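Local coordinates for protein SusD homolog (Bacteroides thetaiotaomicron, PDB 3EHM) that probably binds mucin O-glycans at the cell surface as a SusD-type lipoprotein, serving their use by this gut symbiont, at residues F75-F83 / P467-I476. Numbering follows the deposited sequence.
Sequences FNNEANWNF and PMDEAAPGRI
Trp-81 lies against the short helix 472-475, joining the loop that leads into helix 85-110 to a loop and turn nearly 400 residues later in this SusD-like, tetratricopeptide-repeat-containing fold. Ala-472 sends its methyl over one face of the indole in a CH-pi contact, CB standing 3.6 Å from the centroid of the Trp-81 five-membered ring and 13° off its normal. Three more apolar groups pack obliquely against the six-membered ring: Pro-473, Pro-467 with CB at CZ2, and Ile-476, whose CD1 comes within 3.6 Å of Trp-81 CE3. With CG1 lodged between its backbone N and carbonyl carbon (chi1 65°), Ile-476 offers CD1 to the indole and CG2 to the ring of Phe-83. Outside the two segments, Trp-81 NE1 hydrogen-bonds to Thr-313 OG1 and Tyr-63 packs edge-to-face with the indole.

Arg-475, extended from CG to NE, runs alongside the backbone of the 75-83 loop. Its NH1 makes a weak hydrogen bond to Asn-80 O (3.0 Å) and a salt bridge to Asp-469 OD2 (2.8 Å), the latter on the syn side and nearly in the guanidinium plane, though tilted 32° out of the carboxylate plane. Asp-469 OD1 in turn caps the turn through Ala-471 N. Phe-75 CB rests over one guanidinium face, 3.4 Å from Arg-475 NH2. A water bridges the two backbones, donating to Trp-81 O and Arg-475 O and accepting from Phe-83 N.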
ATOM      1  N   PHE A  75      -3.514  17.632 -16.173  1.00 19.12           N
ATOM      2  CA  PHE A  75      -2.764  18.043 -14.987  1.00 18.55           C
ATOM      3  C   PHE A  75      -3.695  18.634 -13.934  1.00 18.36           C
ATOM      4  O   PHE A  75      -3.299  19.507 -13.161  1.00 18.52           O
ATOM      5  CB  PHE A  75      -1.693  19.074 -15.358  1.00 20.44           C
ATOM      6  CG  PHE A  75      -0.868  18.689 -16.554  1.00 20.86           C
ATOM      7  CD1 PHE A  75      -0.133  17.509 -16.559  1.00 21.67           C
ATOM      8  CD2 PHE A  75      -0.847  19.497 -17.685  1.00 21.39           C
ATOM      9  CE1 PHE A  75       0.610  17.134 -17.681  1.00 22.13           C
ATOM     10  CE2 PHE A  75      -0.110  19.134 -18.809  1.00 23.01           C
ATOM     11  CZ  PHE A  75       0.621  17.949 -18.808  1.00 22.38           C
ATOM     12  N   ASN A  76      -4.929  18.145 -13.899  1.00 18.61           N
ATOM     13  CA  ASN A  76      -5.922  18.641 -12.956  1.00 18.22           C
ATOM     14  C   ASN A  76      -6.178  17.777 -11.720  1.00 18.24           C
ATOM     15  O   ASN A  76      -7.066  18.098 -10.929  1.00 18.10           O
ATOM     16  CB  ASN A  76      -7.246  18.873 -13.684  1.00 22.14           C
ATOM     17  CG  ASN A  76      -7.177  20.029 -14.661  1.00 26.58           C
ATOM     18  OD1 ASN A  76      -7.779  19.984 -15.738  1.00 30.79           O
ATOM     19  ND2 ASN A  76      -6.454  21.080 -14.285  1.00 24.86           N
ATOM     20  N   ASN A  77      -5.443  16.679 -11.549  1.00 15.51           N
ATOM     21  CA  ASN A  77      -5.652  15.861 -10.356  1.00 14.76           C
ATOM     22  C   ASN A  77      -4.379  15.265  -9.759  1.00 14.73           C
ATOM     23  O   ASN A  77      -3.265  15.587 -10.184  1.00 14.58           O
ATOM     24  CB  ASN A  77      -6.702  14.756 -10.597  1.00 15.22           C
ATOM     25  CG  ASN A  77      -6.236  13.680 -11.564  1.00 13.38           C
ATOM     26  OD1 ASN A  77      -5.040  13.476 -11.769  1.00 15.87           O
ATOM     27  ND2 ASN A  77      -7.192  12.966 -12.147  1.00 15.75           N
ATOM     28  N   GLU A  78      -4.553  14.404  -8.762  1.00 13.43           N
ATOM     29  CA  GLU A  78      -3.429  13.788  -8.054  1.00 12.82           C
ATOM     30  C   GLU A  78      -2.461  12.957  -8.901  1.00 13.92           C
ATOM     31  O   GLU A  78      -1.307  12.753  -8.506  1.00 12.74           O
ATOM     32  CB  GLU A  78      -3.950  12.922  -6.898  1.00 14.43           C
ATOM     33  CG  GLU A  78      -4.673  11.667  -7.355  1.00 13.80           C
ATOM     34  CD  GLU A  78      -6.161  11.866  -7.535  1.00 17.75           C
ATOM     35  OE1 GLU A  78      -6.591  12.993  -7.876  1.00 16.11           O
ATOM     36  OE2 GLU A  78      -6.907  10.883  -7.346  1.00 17.17           O
ATOM     37  N   ALA A  79      -2.912  12.470 -10.053  1.00 13.34           N
ATOM     38  CA  ALA A  79      -2.034  11.662 -10.904  1.00 14.11           C
ATOM     39  C   ALA A  79      -0.776  12.451 -11.243  1.00 14.08           C
ATOM     40  O   ALA A  79       0.320  11.894 -11.335  1.00 13.18           O
ATOM     41  CB  ALA A  79      -2.757  11.251 -12.180  1.00 10.72           C
ATOM     42  N   ASN A  80      -0.936  13.756 -11.426  1.00 13.59           N
ATOM     43  CA  ASN A  80       0.203  14.600 -11.739  1.00 13.72           C
ATOM     44  C   ASN A  80       0.530  15.555 -10.600  1.00 13.25           C
ATOM     45  O   ASN A  80       1.026  16.664 -10.804  1.00 11.25           O
ATOM     46  CB  ASN A  80      -0.038  15.341 -13.048  1.00 15.57           C
ATOM     47  CG  ASN A  80       0.079  14.422 -14.244  1.00 16.39           C
ATOM     48  OD1 ASN A  80       1.077  14.444 -14.968  1.00 18.45           O
ATOM     49  ND2 ASN A  80      -0.931  13.584 -14.441  1.00 11.89           N
ATOM     50  N   TRP A  81       0.221  15.088  -9.396  1.00 13.55           N
ATOM     51  CA  TRP A  81       0.514  15.792  -8.156  1.00 15.22           C
ATOM     52  C   TRP A  81      -0.225  17.106  -7.922  1.00 14.76           C
ATOM     53  O   TRP A  81       0.231  17.938  -7.141  1.00 13.73           O
ATOM     54  CB  TRP A  81       2.027  16.032  -8.063  1.00 15.95           C
ATOM     55  CG  TRP A  81       2.883  14.805  -8.305  1.00 15.86           C
ATOM     56  CD1 TRP A  81       2.555  13.695  -9.036  1.00 16.79           C
ATOM     57  CD2 TRP A  81       4.246  14.625  -7.902  1.00 14.59           C
ATOM     58  NE1 TRP A  81       3.631  12.841  -9.118  1.00 15.70           N
ATOM     59  CE2 TRP A  81       4.682  13.388  -8.430  1.00 16.85           C
ATOM     60  CE3 TRP A  81       5.142  15.392  -7.149  1.00 16.17           C
ATOM     61  CZ2 TRP A  81       5.979  12.902  -8.227  1.00 15.28           C
ATOM     62  CZ3 TRP A  81       6.435  14.906  -6.947  1.00 16.73           C
ATOM     63  CH2 TRP A  81       6.837  13.672  -7.486  1.00 15.24           C
ATOM     64  N   ASN A  82      -1.356  17.299  -8.591  1.00 14.78           N
ATOM     65  CA  ASN A  82      -2.137  18.515  -8.394  1.00 14.68           C
ATOM     66  C   ASN A  82      -3.228  18.143  -7.392  1.00 13.98           C
ATOM     67  O   ASN A  82      -4.300  17.659  -7.767  1.00 13.52           O
ATOM     68  CB  ASN A  82      -2.751  18.978  -9.717  1.00 16.07           C
ATOM     69  CG  ASN A  82      -3.332  20.376  -9.631  1.00 19.78           C
ATOM     70  OD1 ASN A  82      -3.742  20.955 -10.640  1.00 20.53           O
ATOM     71  ND2 ASN A  82      -3.372  20.924  -8.424  1.00 15.30           N
ATOM     72  N   PHE A  83      -2.942  18.362  -6.114  1.00 14.90           N
ATOM     73  CA  PHE A  83      -3.870  18.009  -5.050  1.00 14.97           C
ATOM     74  C   PHE A  83      -4.987  19.028  -4.841  1.00 15.45           C
ATOM     75  O   PHE A  83      -4.986  19.785  -3.870  1.00 15.87           O
ATOM     76  CB  PHE A  83      -3.094  17.788  -3.748  1.00 15.01           C
ATOM     77  CG  PHE A  83      -2.019  16.729  -3.848  1.00 14.10           C
ATOM     78  CD1 PHE A  83      -2.093  15.721  -4.809  1.00 15.04           C
ATOM     79  CD2 PHE A  83      -0.954  16.715  -2.950  1.00 13.49           C
ATOM     80  CE1 PHE A  83      -1.122  14.713  -4.871  1.00 13.92           C
ATOM     81  CE2 PHE A  83       0.022  15.709  -3.001  1.00 12.83           C
ATOM     82  CZ  PHE A  83      -0.064  14.709  -3.964  1.00 12.59           C
ATOM     83  N   PRO A 467       9.587  10.783 -12.214  1.00 16.42           N
ATOM     84  CA  PRO A 467       8.347  11.186 -12.878  1.00 15.75           C
ATOM     85  C   PRO A 467       8.624  11.788 -14.255  1.00 16.17           C
ATOM     86  O   PRO A 467       9.610  12.490 -14.448  1.00 15.62           O
ATOM     87  CB  PRO A 467       7.744  12.194 -11.900  1.00 17.46           C
ATOM     88  CG  PRO A 467       8.954  12.776 -11.214  1.00 17.83           C
ATOM     89  CD  PRO A 467       9.802  11.556 -10.978  1.00 17.04           C
HETATM   90  N   MSE A 468       7.751  11.501 -15.213  1.00 16.84           N
HETATM   91  CA  MSE A 468       7.915  12.013 -16.565  1.00 17.26           C
HETATM   92  C   MSE A 468       7.535  13.488 -16.641  1.00 17.17           C
HETATM   93  O   MSE A 468       8.157  14.260 -17.367  1.00 15.83           O
HETATM   94  CB  MSE A 468       7.057  11.205 -17.527  1.00 17.84           C
HETATM   95  CG  MSE A 468       7.204  11.616 -18.967  1.00 20.81           C
HETATM   96 SE   MSE A 468       6.104  10.545 -20.126  1.00 28.22          SE
HETATM   97  CE  MSE A 468       5.289   9.346 -18.862  1.00 33.56           C
ATOM     98  N   ASP A 469       6.503  13.863 -15.891  1.00 17.01           N
ATOM     99  CA  ASP A 469       6.030  15.243 -15.839  1.00 18.37           C
ATOM    100  C   ASP A 469       6.934  16.023 -14.888  1.00 19.66           C
ATOM    101  O   ASP A 469       6.714  16.040 -13.678  1.00 19.52           O
ATOM    102  CB  ASP A 469       4.586  15.274 -15.334  1.00 18.21           C
ATOM    103  CG  ASP A 469       4.018  16.678 -15.258  1.00 20.04           C
ATOM    104  OD1 ASP A 469       4.690  17.632 -15.715  1.00 17.34           O
ATOM    105  OD2 ASP A 469       2.889  16.820 -14.740  1.00 17.48           O
ATOM    106  N   GLU A 470       7.950  16.678 -15.441  1.00 20.01           N
ATOM    107  CA  GLU A 470       8.894  17.433 -14.630  1.00 20.15           C
ATOM    108  C   GLU A 470       8.296  18.624 -13.886  1.00 19.07           C
ATOM    109  O   GLU A 470       8.956  19.226 -13.040  1.00 18.18           O
ATOM    110  CB  GLU A 470      10.071  17.889 -15.494  1.00 23.17           C
ATOM    111  CG  GLU A 470      10.916  16.734 -16.017  1.00 28.55           C
ATOM    112  CD  GLU A 470      12.241  17.193 -16.594  1.00 31.75           C
ATOM    113  OE1 GLU A 470      12.231  17.966 -17.577  1.00 32.25           O
ATOM    114  OE2 GLU A 470      13.294  16.779 -16.058  1.00 35.96           O
ATOM    115  N   ALA A 471       7.051  18.966 -14.194  1.00 18.20           N
ATOM    116  CA  ALA A 471       6.402  20.081 -13.519  1.00 18.16           C
ATOM    117  C   ALA A 471       5.642  19.609 -12.274  1.00 17.59           C
ATOM    118  O   ALA A 471       5.199  20.425 -11.467  1.00 15.25           O
ATOM    119  CB  ALA A 471       5.447  20.786 -14.472  1.00 20.25           C
ATOM    120  N   ALA A 472       5.503  18.295 -12.120  1.00 16.44           N
ATOM    121  CA  ALA A 472       4.778  17.728 -10.980  1.00 16.61           C
ATOM    122  C   ALA A 472       5.356  18.076  -9.606  1.00 15.90           C
ATOM    123  O   ALA A 472       4.621  18.500  -8.713  1.00 16.72           O
ATOM    124  CB  ALA A 472       4.667  16.203 -11.134  1.00 14.04           C
ATOM    125  N   PRO A 473       6.675  17.900  -9.410  1.00 16.39           N
ATOM    126  CA  PRO A 473       7.263  18.223  -8.106  1.00 16.49           C
ATOM    127  C   PRO A 473       6.980  19.659  -7.666  1.00 18.20           C
ATOM    128  O   PRO A 473       6.744  19.925  -6.487  1.00 16.41           O
ATOM    129  CB  PRO A 473       8.751  17.960  -8.329  1.00 18.69           C
ATOM    130  CG  PRO A 473       8.731  16.815  -9.314  1.00 17.38           C
ATOM    131  CD  PRO A 473       7.681  17.290 -10.299  1.00 17.03           C
ATOM    132  N   GLY A 474       6.996  20.580  -8.623  1.00 17.68           N
ATOM    133  CA  GLY A 474       6.741  21.972  -8.307  1.00 18.30           C
ATOM    134  C   GLY A 474       5.348  22.205  -7.756  1.00 19.25           C
ATOM    135  O   GLY A 474       5.133  23.132  -6.974  1.00 17.97           O
ATOM    136  N   ARG A 475       4.399  21.362  -8.158  1.00 18.67           N
ATOM    137  CA  ARG A 475       3.020  21.493  -7.704  1.00 19.03           C
ATOM    138  C   ARG A 475       2.833  21.213  -6.215  1.00 18.48           C
ATOM    139  O   ARG A 475       1.849  21.658  -5.622  1.00 20.09           O
ATOM    140  CB  ARG A 475       2.098  20.569  -8.512  1.00 17.92           C
ATOM    141  CG  ARG A 475       2.043  20.893  -9.991  1.00 16.93           C
ATOM    142  CD  ARG A 475       0.893  20.188 -10.705  1.00 16.97           C
ATOM    143  NE  ARG A 475       0.855  20.577 -12.114  1.00 17.48           N
ATOM    144  CZ  ARG A 475       1.362  19.861 -13.114  1.00 18.14           C
ATOM    145  NH1 ARG A 475       1.940  18.693 -12.874  1.00 16.18           N
ATOM    146  NH2 ARG A 475       1.322  20.334 -14.357  1.00 18.45           N
ATOM    147  N   ILE A 476       3.759  20.479  -5.606  1.00 16.55           N
ATOM    148  CA  ILE A 476       3.632  20.185  -4.179  1.00 16.02           C
ATOM    149  C   ILE A 476       4.671  20.910  -3.338  1.00 16.37           C
ATOM    150  O   ILE A 476       4.742  20.708  -2.128  1.00 15.72           O
ATOM    151  CB  ILE A 476       3.752  18.676  -3.884  1.00 15.39           C
ATOM    152  CG1 ILE A 476       5.153  18.186  -4.245  1.00 15.04           C
ATOM    153  CG2 ILE A 476       2.675  17.920  -4.637  1.00 14.44           C
ATOM    154  CD1 ILE A 476       5.421  16.752  -3.829  1.00 16.46           C
TER
HETATM  155  O   HOH W   1      -0.567  19.646  -5.073  1.00 16.02           O